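Local coordinates for heat shock protein, putative (Plasmodium falciparum, PDB 1Y6Z) that probably works as an ATP-dependent Hsp90-family chaperone that binds unfolded proteins, this chain being its middle domain, at residues B[9-14]-B[36-41]; B[51-56]-B[152-157]; B[188-193]-B[230-235]. All coordinates share one frame; numbering follows the deposited sequence.

Interaction 1: residues B[9-14]-B[36-41]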
loop_
_atom_site.group_PDB
_atom_site.type_symbol
_atom_site.label_atom_id
_atom_site.label_comp_id
_atom_site.label_asym_id
_atom_site.label_seq_id
_atom_site.Cartn_x
_atom_site.Cartn_y
_atom_site.Cartn_z
ATOM N N GLN B 9 5.137 -7.594 -25.570
ATOM C CA GLN B 9 3.942 -6.999 -26.122
ATOM C C GLN B 9 3.297 -6.022 -25.103
ATOM O O GLN B 9 3.430 -6.183 -23.884
ATOM C CB GLN B 9 2.956 -8.105 -26.518
ATOM C CG GLN B 9 3.597 -9.271 -27.308
ATOM C CD GLN B 9 2.566 -10.220 -27.925
ATOM O OE1 GLN B 9 1.623 -9.786 -28.576
ATOM N NE2 GLN B 9 2.753 -11.526 -27.719
ATOM N N ASP B 10 2.606 -5.005 -25.594
ATOM C CA ASP B 10 1.920 -4.068 -24.684
ATOM C C ASP B 10 0.657 -4.737 -24.156
ATOM O O ASP B 10 -0.118 -5.278 -24.919
ATOM C CB ASP B 10 1.547 -2.793 -25.414
ATOM C CG ASP B 10 0.547 -3.048 -26.520
ATOM O OD1 ASP B 10 0.597 -4.175 -27.098
ATOM O OD2 ASP B 10 -0.292 -2.140 -26.801
ATOM N N GLU B 11 0.438 -4.679 -22.854
ATOM C CA GLU B 11 -0.736 -5.311 -22.277
ATOM C C GLU B 11 -2.055 -4.912 -22.960
ATOM O O GLU B 11 -3.008 -5.675 -22.922
ATOM C CB GLU B 11 -0.796 -5.070 -20.767
ATOM C CG GLU B 11 -0.677 -3.585 -20.346
ATOM C CD GLU B 11 0.657 -2.962 -20.690
ATOM O OE1 GLU B 11 0.677 -1.714 -20.908
ATOM O OE2 GLU B 11 1.675 -3.703 -20.729
ATOM N N LYS B 12 -2.073 -3.748 -23.634
ATOM C CA LYS B 12 -3.318 -3.150 -24.122
ATOM C C LYS B 12 -3.999 -3.906 -25.234
ATOM O O LYS B 12 -5.199 -3.805 -25.371
ATOM C CB LYS B 12 -3.119 -1.687 -24.525
ATOM C CG LYS B 12 -3.075 -0.749 -23.327
ATOM C CD LYS B 12 -2.162 0.432 -23.590
ATOM C CE LYS B 12 -0.763 0.231 -23.011
ATOM N NZ LYS B 12 0.197 1.214 -23.619
ATOM N N SER B 13 -3.248 -4.640 -26.036
ATOM C CA SER B 13 -3.845 -5.408 -27.104
ATOM C C SER B 13 -4.256 -6.818 -26.640
ATOM O O SER B 13 -5.185 -7.414 -27.203
ATOM C CB SER B 13 -2.887 -5.523 -28.289
ATOM O OG SER B 13 -3.651 -5.786 -29.479
ATOM N N LEU B 14 -3.577 -7.313 -25.601
ATOM C CA LEU B 14 -3.773 -8.666 -25.021
ATOM C C LEU B 14 -5.113 -8.888 -24.306
ATOM O O LEU B 14 -5.597 -8.029 -23.596
ATOM C CB LEU B 14 -2.599 -8.961 -24.043
ATOM C CG LEU B 14 -1.180 -8.756 -24.633
ATOM C CD1 LEU B 14 -0.011 -8.874 -23.606
ATOM C CD2 LEU B 14 -0.993 -9.688 -25.774
ATOM N N TYR B 36 -3.477 -12.266 -12.131
ATOM C CA TYR B 36 -2.175 -11.984 -12.712
ATOM C C TYR B 36 -1.957 -10.489 -12.764
ATOM O O TYR B 36 -2.932 -9.737 -12.737
ATOM C CB TYR B 36 -2.026 -12.549 -14.133
ATOM C CG TYR B 36 -2.940 -11.928 -15.153
ATOM C CD1 TYR B 36 -2.513 -10.868 -15.972
ATOM C CD2 TYR B 36 -4.229 -12.415 -15.328
ATOM C CE1 TYR B 36 -3.367 -10.301 -16.908
ATOM C CE2 TYR B 36 -5.111 -11.828 -16.284
ATOM C CZ TYR B 36 -4.654 -10.786 -17.057
ATOM O OH TYR B 36 -5.519 -10.225 -17.973
ATOM N N VAL B 37 -0.687 -10.095 -12.906
ATOM C CA VAL B 37 -0.333 -8.704 -13.230
ATOM C C VAL B 37 0.889 -8.733 -14.163
ATOM O O VAL B 37 1.806 -9.539 -13.956
ATOM C CB VAL B 37 -0.067 -7.857 -11.925
ATOM C CG1 VAL B 37 0.927 -8.508 -11.056
ATOM C CG2 VAL B 37 0.313 -6.408 -12.280
ATOM N N HIS B 38 0.854 -7.858 -15.163
ATOM C CA HIS B 38 1.933 -7.727 -16.142
ATOM C C HIS B 38 2.467 -6.303 -15.899
ATOM O O HIS B 38 1.704 -5.346 -15.985
ATOM C CB HIS B 38 1.343 -7.877 -17.528
ATOM C CG HIS B 38 2.332 -7.682 -18.648
ATOM N ND1 HIS B 38 1.944 -7.623 -19.963
ATOM C CD2 HIS B 38 3.681 -7.569 -18.650
ATOM C CE1 HIS B 38 3.009 -7.454 -20.733
ATOM N NE2 HIS B 38 4.072 -7.438 -19.963
ATOM N N PHE B 39 3.741 -6.203 -15.526
ATOM C CA PHE B 39 4.331 -4.887 -15.377
ATOM C C PHE B 39 5.679 -4.788 -16.041
ATOM O O PHE B 39 6.366 -5.782 -16.301
ATOM C CB PHE B 39 4.354 -4.485 -13.894
ATOM C CG PHE B 39 5.201 -5.334 -13.026
ATOM C CD1 PHE B 39 6.444 -4.861 -12.567
ATOM C CD2 PHE B 39 4.770 -6.601 -12.609
ATOM C CE1 PHE B 39 7.236 -5.610 -11.733
ATOM C CE2 PHE B 39 5.579 -7.379 -11.765
ATOM C CZ PHE B 39 6.811 -6.879 -11.310
ATOM N N ASN B 40 6.069 -3.551 -16.301
ATOM C CA ASN B 40 7.333 -3.273 -16.977
ATOM C C ASN B 40 7.976 -2.152 -16.209
ATOM O O ASN B 40 7.281 -1.198 -15.815
ATOM C CB ASN B 40 7.064 -2.845 -18.408
ATOM C CG ASN B 40 6.360 -3.929 -19.230
ATOM O OD1 ASN B 40 6.838 -5.067 -19.348
ATOM N ND2 ASN B 40 5.205 -3.569 -19.806
ATOM N N VAL B 41 9.259 -2.310 -15.922
ATOM C CA VAL B 41 10.019 -1.240 -15.309
ATOM C C VAL B 41 11.057 -0.716 -16.304
ATOM O O VAL B 41 11.760 -1.499 -16.925
ATOM C CB VAL B 41 10.675 -1.709 -14.017
ATOM C CG1 VAL B 41 11.364 -0.547 -13.349
ATOM C CG2 VAL B 41 9.609 -2.277 -13.088
#
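E11 lays its carboxylate over one face of the H38 imidazole, with OE2 3.8 Å above the ring plane and displaced toward the rim. The two side chains cross at about a right angle, and the carboxylate plane stands 77° from the ring plane. In E11, chi1 (52°) puts CG between the backbone N and the carbonyl carbon, and the chain then bends at chi2. The stem of E11 touches too, with CB 3.8 Å from H38 ND1. E11 OE2 stays 4.0 Å from H38 ND1, so the approach is proximity of polar groups and not a salt bridge.

On the other segment, H38 has CG anti to its backbone N (chi1 177°), and the ring projects from strand 35-41 toward the loop. Its edge is lined by that loop. The backbone oxygen of Q9 lies near the ring plane, 3.4 Å from H38 CE1, a carbon between two nitrogens. An apolar touch is added at the same rim, L14 CD1 lying 4.3 Å from H38 ND1. N40, two residues further along the strand, comes alongside E11 with its side chain running the opposite way.

The ring nitrogens find their hydrogen-bond partners outside the two segments: ND1 pairs with the hydroxyl of Y19 on helix 16-27, and NE2 with the carbonyl oxygen of W7. The contact therefore joins the loop leading into helix 16-27 to an outermost strand of the five-stranded mixed sheet, at the protein surface.

A carbonyl acceptor at NE2 is consistent with a proton on that nitrogen. With both nitrogens bonded, the imidazole is held in its rotation, while the carboxylate over its face and the Q9 oxygen at CE1 would tend to stabilise any positive charge the ring takes up.

Interaction 2: residues B[51-56]-B[152-157]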
loop_
_atom_site.group_PDB
_atom_site.type_symbol
_atom_site.label_atom_id
_atom_site.label_comp_id
_atom_site.label_asym_id
_atom_site.label_seq_id
_atom_site.Cartn_x
_atom_site.Cartn_y
_atom_site.Cartn_z
ATOM N N LEU B 51 3.231 -11.976 -13.354
ATOM C CA LEU B 51 3.223 -12.765 -12.165
ATOM C C LEU B 51 1.791 -13.305 -12.066
ATOM O O LEU B 51 0.886 -12.585 -12.335
ATOM C CB LEU B 51 3.470 -11.846 -10.969
ATOM C CG LEU B 51 4.893 -11.222 -10.826
ATOM C CD1 LEU B 51 4.832 -10.385 -9.460
ATOM C CD2 LEU B 51 5.901 -12.318 -10.733
ATOM N N TYR B 52 1.638 -14.583 -11.737
ATOM C CA TYR B 52 0.350 -15.271 -11.668
ATOM C C TYR B 52 0.205 -15.884 -10.267
ATOM O O TYR B 52 1.138 -16.445 -9.721
ATOM C CB TYR B 52 0.345 -16.439 -12.632
ATOM C CG TYR B 52 0.345 -16.034 -14.115
ATOM C CD1 TYR B 52 1.536 -15.868 -14.806
ATOM C CD2 TYR B 52 -0.866 -15.844 -14.786
ATOM C CE1 TYR B 52 1.553 -15.522 -16.188
ATOM C CE2 TYR B 52 -0.866 -15.485 -16.121
ATOM C CZ TYR B 52 0.341 -15.328 -16.820
ATOM O OH TYR B 52 0.311 -15.032 -18.188
ATOM N N ILE B 53 -1.008 -15.840 -9.741
ATOM C CA ILE B 53 -1.434 -16.637 -8.625
ATOM C C ILE B 53 -2.113 -17.835 -9.241
ATOM O O ILE B 53 -3.102 -17.687 -10.000
ATOM C CB ILE B 53 -2.412 -15.873 -7.741
ATOM C CG1 ILE B 53 -1.679 -14.691 -7.106
ATOM C CG2 ILE B 53 -3.017 -16.791 -6.635
ATOM C CD1 ILE B 53 -2.619 -13.872 -6.225
ATOM N N PRO B 54 -1.575 -19.022 -8.980
ATOM C CA PRO B 54 -2.137 -20.239 -9.573
ATOM C C PRO B 54 -3.566 -20.482 -9.119
ATOM O O PRO B 54 -3.948 -20.006 -8.062
ATOM C CB PRO B 54 -1.180 -21.357 -9.042
ATOM C CG PRO B 54 0.107 -20.627 -8.880
ATOM C CD PRO B 54 -0.358 -19.333 -8.214
ATOM N N GLY B 55 -4.334 -21.242 -9.903
ATOM C CA GLY B 55 -5.677 -21.678 -9.497
ATOM C C GLY B 55 -5.771 -22.719 -8.387
ATOM O O GLY B 55 -6.846 -22.888 -7.780
ATOM N N SER B 56 -4.672 -23.452 -8.162
ATOM C CA SER B 56 -4.627 -24.540 -7.223
ATOM C C SER B 56 -3.175 -24.717 -6.814
ATOM O O SER B 56 -2.274 -24.146 -7.439
ATOM C CB SER B 56 -5.198 -25.849 -7.816
ATOM O OG SER B 56 -4.441 -26.282 -8.931
ATOM N N ASN B 152 -8.274 -20.132 1.185
ATOM C CA ASN B 152 -8.372 -21.615 1.435
ATOM C C ASN B 152 -7.164 -22.420 0.906
ATOM O O ASN B 152 -6.756 -23.406 1.525
ATOM C CB ASN B 152 -9.653 -22.200 0.813
ATOM C CG ASN B 152 -10.933 -21.839 1.587
ATOM O OD1 ASN B 152 -12.046 -21.939 1.033
ATOM N ND2 ASN B 152 -10.789 -21.408 2.828
ATOM N N THR B 153 -6.571 -21.979 -0.208
ATOM C CA THR B 153 -5.416 -22.684 -0.865
ATOM C C THR B 153 -4.048 -22.151 -0.422
ATOM O O THR B 153 -3.123 -22.947 -0.150
ATOM C CB THR B 153 -5.500 -22.517 -2.402
ATOM O OG1 THR B 153 -6.855 -22.757 -2.825
ATOM C CG2 THR B 153 -4.447 -23.418 -3.214
ATOM N N PHE B 154 -3.924 -20.810 -0.400
ATOM C CA PHE B 154 -2.646 -20.143 -0.212
ATOM C C PHE B 154 -2.538 -19.299 1.065
ATOM O O PHE B 154 -1.476 -18.790 1.388
ATOM C CB PHE B 154 -2.332 -19.250 -1.429
ATOM C CG PHE B 154 -2.249 -19.992 -2.711
ATOM C CD1 PHE B 154 -3.208 -19.766 -3.722
ATOM C CD2 PHE B 154 -1.193 -20.900 -2.955
ATOM C CE1 PHE B 154 -3.164 -20.460 -4.991
ATOM C CE2 PHE B 154 -1.121 -21.624 -4.217
ATOM C CZ PHE B 154 -2.136 -21.400 -5.235
ATOM N N GLY B 155 -3.627 -19.228 1.830
ATOM C CA GLY B 155 -3.625 -18.525 3.132
ATOM C C GLY B 155 -2.549 -18.981 4.097
ATOM O O GLY B 155 -2.061 -18.164 4.869
ATOM N N LYS B 156 -2.187 -20.290 4.080
ATOM C CA LYS B 156 -1.108 -20.769 4.920
ATOM C C LYS B 156 0.189 -20.041 4.606
ATOM O O LYS B 156 0.971 -19.740 5.521
ATOM C CB LYS B 156 -0.918 -22.296 4.772
ATOM C CG LYS B 156 -0.758 -22.751 3.286
ATOM C CD LYS B 156 -0.888 -24.296 3.184
ATOM C CE LYS B 156 -0.239 -24.779 1.884
ATOM N NZ LYS B 156 -0.272 -26.347 1.852
ATOM N N TYR B 157 0.420 -19.728 3.313
ATOM C CA TYR B 157 1.674 -19.030 2.918
ATOM C C TYR B 157 1.689 -17.596 3.474
ATOM O O TYR B 157 2.702 -17.106 3.901
ATOM C CB TYR B 157 1.849 -19.015 1.396
ATOM C CG TYR B 157 2.193 -20.377 0.911
ATOM C CD1 TYR B 157 1.239 -21.185 0.324
ATOM C CD2 TYR B 157 3.457 -20.884 1.114
ATOM C CE1 TYR B 157 1.599 -22.509 -0.122
ATOM C CE2 TYR B 157 3.837 -22.209 0.657
ATOM C CZ TYR B 157 2.920 -22.992 0.055
ATOM O OH TYR B 157 3.248 -24.320 -0.311
#
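F154 reaches from helix 145-164 to P54 and I53, and its ring carries most of the helix side of the contact. CB leads off the helix toward the other segment, with CG anti to the carbonyl carbon (chi1 -60°). At F154 CD1 the ring begins to meet the strand end, 4.2 Å from I53 CG2; the two side chains slide past each other in opposite directions. One atom further on, F154 CE1 lies 4.0 Å from I53 CG2. F154 CE1 also comes to 3.2 Å from P54 O, which sits at the ring edge, near its plane. The tip, F154 CZ, packs against P54 CB at 3.9 Å. F154 CZ is also 3.5 Å from S56 O, which again lies at the ring edge, near its plane. The C-H rim of the ring thus faces two carbonyl oxygens, an electrostatically sensible match, while I53 and P54 supply the apolar surface.

T153, the preceding residue of the helix, lays CG2 over the centre of one F154 ring face, 3.6 Å above the plane. T153 CG2 also crosses to the other segment, lying 4.0 Å from S56 C. T153 OG1 is hydrogen-bonded within the helix to the K149 carbonyl oxygen.

F96 stacks on the F154 ring. I53 also touches M135 of helix 121-141, and P54 rests on Y23 of helix 16-27. The phenylalanine therefore joins helix 145-164, close to its kink, to the end of strand 47-53, where the chain turns into a loop in the interior of the domain.

Interaction 3: residues B[188-193]-B[230-235]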
loop_
_atom_site.group_PDB
_atom_site.type_symbol
_atom_site.label_atom_id
_atom_site.label_comp_id
_atom_site.label_asym_id
_atom_site.label_seq_id
_atom_site.Cartn_x
_atom_site.Cartn_y
_atom_site.Cartn_z
ATOM N N THR B 188 -13.134 -14.034 9.841
ATOM C CA THR B 188 -13.028 -12.582 9.897
ATOM C C THR B 188 -11.562 -12.173 9.674
ATOM O O THR B 188 -10.628 -12.915 10.094
ATOM C CB THR B 188 -13.466 -12.015 11.260
ATOM O OG1 THR B 188 -13.327 -10.580 11.253
ATOM C CG2 THR B 188 -12.625 -12.606 12.398
ATOM N N ASP B 189 -11.373 -10.994 9.079
ATOM C CA ASP B 189 -10.028 -10.490 8.967
ATOM C C ASP B 189 -9.729 -9.654 10.230
ATOM O O ASP B 189 -10.620 -9.454 11.085
ATOM C CB ASP B 189 -9.793 -9.750 7.615
ATOM C CG ASP B 189 -10.700 -8.516 7.436
ATOM O OD1 ASP B 189 -11.392 -8.124 8.392
ATOM O OD2 ASP B 189 -10.724 -7.921 6.332
ATOM N N LEU B 190 -8.496 -9.230 10.395
ATOM C CA LEU B 190 -8.137 -8.510 11.604
ATOM C C LEU B 190 -8.808 -7.111 11.687
ATOM O O LEU B 190 -9.278 -6.682 12.765
ATOM C CB LEU B 190 -6.625 -8.448 11.800
ATOM C CG LEU B 190 -5.852 -9.808 11.900
ATOM C CD1 LEU B 190 -4.299 -9.589 12.068
ATOM C CD2 LEU B 190 -6.401 -10.689 13.037
ATOM N N ASP B 191 -8.864 -6.405 10.574
ATOM C CA ASP B 191 -9.401 -5.033 10.612
ATOM C C ASP B 191 -10.894 -5.047 10.980
ATOM O O ASP B 191 -11.372 -4.134 11.662
ATOM C CB ASP B 191 -9.192 -4.336 9.272
ATOM C CG ASP B 191 -7.715 -4.088 8.952
ATOM O OD1 ASP B 191 -7.426 -3.999 7.756
ATOM O OD2 ASP B 191 -6.833 -3.934 9.848
ATOM N N SER B 192 -11.607 -6.078 10.559
ATOM C CA SER B 192 -12.998 -6.221 10.888
ATOM C C SER B 192 -13.160 -6.545 12.372
ATOM O O SER B 192 -14.072 -6.020 13.008
ATOM C CB SER B 192 -13.700 -7.273 10.047
ATOM O OG SER B 192 -13.696 -6.934 8.671
ATOM N N TYR B 193 -12.264 -7.381 12.901
ATOM C CA TYR B 193 -12.204 -7.601 14.341
ATOM C C TYR B 193 -12.011 -6.277 15.065
ATOM O O TYR B 193 -12.725 -6.004 16.027
ATOM C CB TYR B 193 -11.118 -8.605 14.743
ATOM C CG TYR B 193 -11.021 -8.928 16.238
ATOM C CD1 TYR B 193 -11.378 -10.183 16.730
ATOM C CD2 TYR B 193 -10.538 -7.986 17.145
ATOM C CE1 TYR B 193 -11.239 -10.492 18.079
ATOM C CE2 TYR B 193 -10.454 -8.273 18.498
ATOM C CZ TYR B 193 -10.804 -9.513 18.961
ATOM O OH TYR B 193 -10.674 -9.753 20.327
ATOM N N ASP B 230 -14.922 -10.518 21.250
ATOM C CA ASP B 230 -14.638 -11.602 20.309
ATOM C C ASP B 230 -13.244 -12.149 20.557
ATOM O O ASP B 230 -12.367 -11.446 21.070
ATOM C CB ASP B 230 -14.837 -11.170 18.835
ATOM C CG ASP B 230 -14.991 -12.377 17.876
ATOM O OD1 ASP B 230 -15.193 -13.508 18.349
ATOM O OD2 ASP B 230 -14.940 -12.178 16.635
ATOM N N VAL B 231 -13.052 -13.412 20.176
ATOM C CA VAL B 231 -11.783 -14.091 20.263
ATOM C C VAL B 231 -11.598 -14.903 18.985
ATOM O O VAL B 231 -12.458 -15.686 18.590
ATOM C CB VAL B 231 -11.730 -15.078 21.452
ATOM C CG1 VAL B 231 -10.420 -15.866 21.476
ATOM C CG2 VAL B 231 -11.847 -14.321 22.748
ATOM N N LEU B 232 -10.438 -14.736 18.362
ATOM C CA LEU B 232 -10.110 -15.523 17.163
ATOM C C LEU B 232 -9.658 -16.917 17.539
ATOM O O LEU B 232 -9.077 -17.113 18.607
ATOM C CB LEU B 232 -8.943 -14.882 16.417
ATOM C CG LEU B 232 -9.101 -13.387 16.189
ATOM C CD1 LEU B 232 -7.684 -12.819 15.840
ATOM C CD2 LEU B 232 -10.174 -13.221 15.124
ATOM N N PHE B 233 -9.859 -17.864 16.630
ATOM C CA PHE B 233 -9.386 -19.229 16.849
ATOM C C PHE B 233 -8.094 -19.564 16.083
ATOM O O PHE B 233 -8.014 -19.365 14.865
ATOM C CB PHE B 233 -10.481 -20.217 16.438
ATOM C CG PHE B 233 -11.803 -20.043 17.175
ATOM C CD1 PHE B 233 -12.999 -20.363 16.543
ATOM C CD2 PHE B 233 -11.846 -19.565 18.490
ATOM C CE1 PHE B 233 -14.231 -20.214 17.218
ATOM C CE2 PHE B 233 -13.077 -19.398 19.172
ATOM C CZ PHE B 233 -14.248 -19.714 18.545
ATOM N N SER B 234 -7.095 -20.053 16.815
ATOM C CA SER B 234 -5.917 -20.708 16.252
ATOM C C SER B 234 -6.170 -22.238 16.191
ATOM O O SER B 234 -6.486 -22.895 17.189
ATOM C CB SER B 234 -4.665 -20.334 17.048
ATOM O OG SER B 234 -3.550 -21.147 16.713
ATOM N N LEU B 235 -6.110 -22.794 14.991
ATOM C CA LEU B 235 -6.393 -24.207 14.824
ATOM C C LEU B 235 -5.166 -24.971 14.303
ATOM O O LEU B 235 -5.187 -26.189 14.207
ATOM C CB LEU B 235 -7.625 -24.404 13.949
ATOM C CG LEU B 235 -8.902 -23.588 14.250
ATOM C CD1 LEU B 235 -9.962 -23.811 13.203
ATOM C CD2 LEU B 235 -9.516 -23.834 15.647
#
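Short strand 188-189 and the first turn of helix 190-195 face strand 231-234 and the residue leading into it, with CA atoms 7.6 Å apart at Y193 and D230 and 8.4 Å apart at T188 and L232. Strand 231-234 is an outermost one of the three-stranded parallel sheet in the smaller alpha/beta part of the Hsp90 middle domain, hydrogen-bonded through L232 to Y205 and I207 of the central strand 204-208.

L232 is the apolar wedge. Its two methyls divide the work: L232 CD1 meets L190 CD2 at 3.7 Å, while L232 CD2 lies 3.6 Å from Y193 CD1 and also touches CG2 of T188. L190 and T188 each cross L232 at about a right angle, whereas the tyrosine crosses it at a slant. L190 continues onto L246 of helix 237-249, which extends this buried patch.

Y193 has CG anti to the backbone N (chi1 -178°), and its ring passes L232 on the way to the start of the strand. There Y193 CE1 packs on D230 CB at 3.7 Å. D230 in turn directs its carboxylate to S180 and N182, and its OD1 also accepts from V231 N, which approaches from above the carboxylate plane.

The helix start is fixed by D189 at the N-cap. Its OD1 receives both the backbone N and the hydroxyl of S192, and its OD2 makes a salt bridge with K140 of helix 121-141.

The phenol of Y193 also receives a bond from the backbone N of Y205. The hydrogen bond it donates, Y193 OH to D230 O, is short at 2.5 Å, with the hydroxyl 42° out of the carbonyl plane.

How the interactions relate
Interactions 1 and 2 share a sheet. Strands 35-41 and 47-53 are antiparallel neighbours, and V37 O lies 2.9 Å from L51 N, a probable hydrogen bond between them. Yet their settings differ: interaction 1 is a surface contact of polar groups round an imidazole, whereas interaction 2 is buried near the middle of the chain, an aromatic ring against aliphatic groups and backbone oxygens. Interaction 3 belongs to a different, parallel sheet, its centre 37 Å from that of interaction 1 and across the chain's centre. It too is buried, but it alone has a hydrogen bond between its two segments. Interaction 2 lies between them, about 21 Å from each, centre to centre.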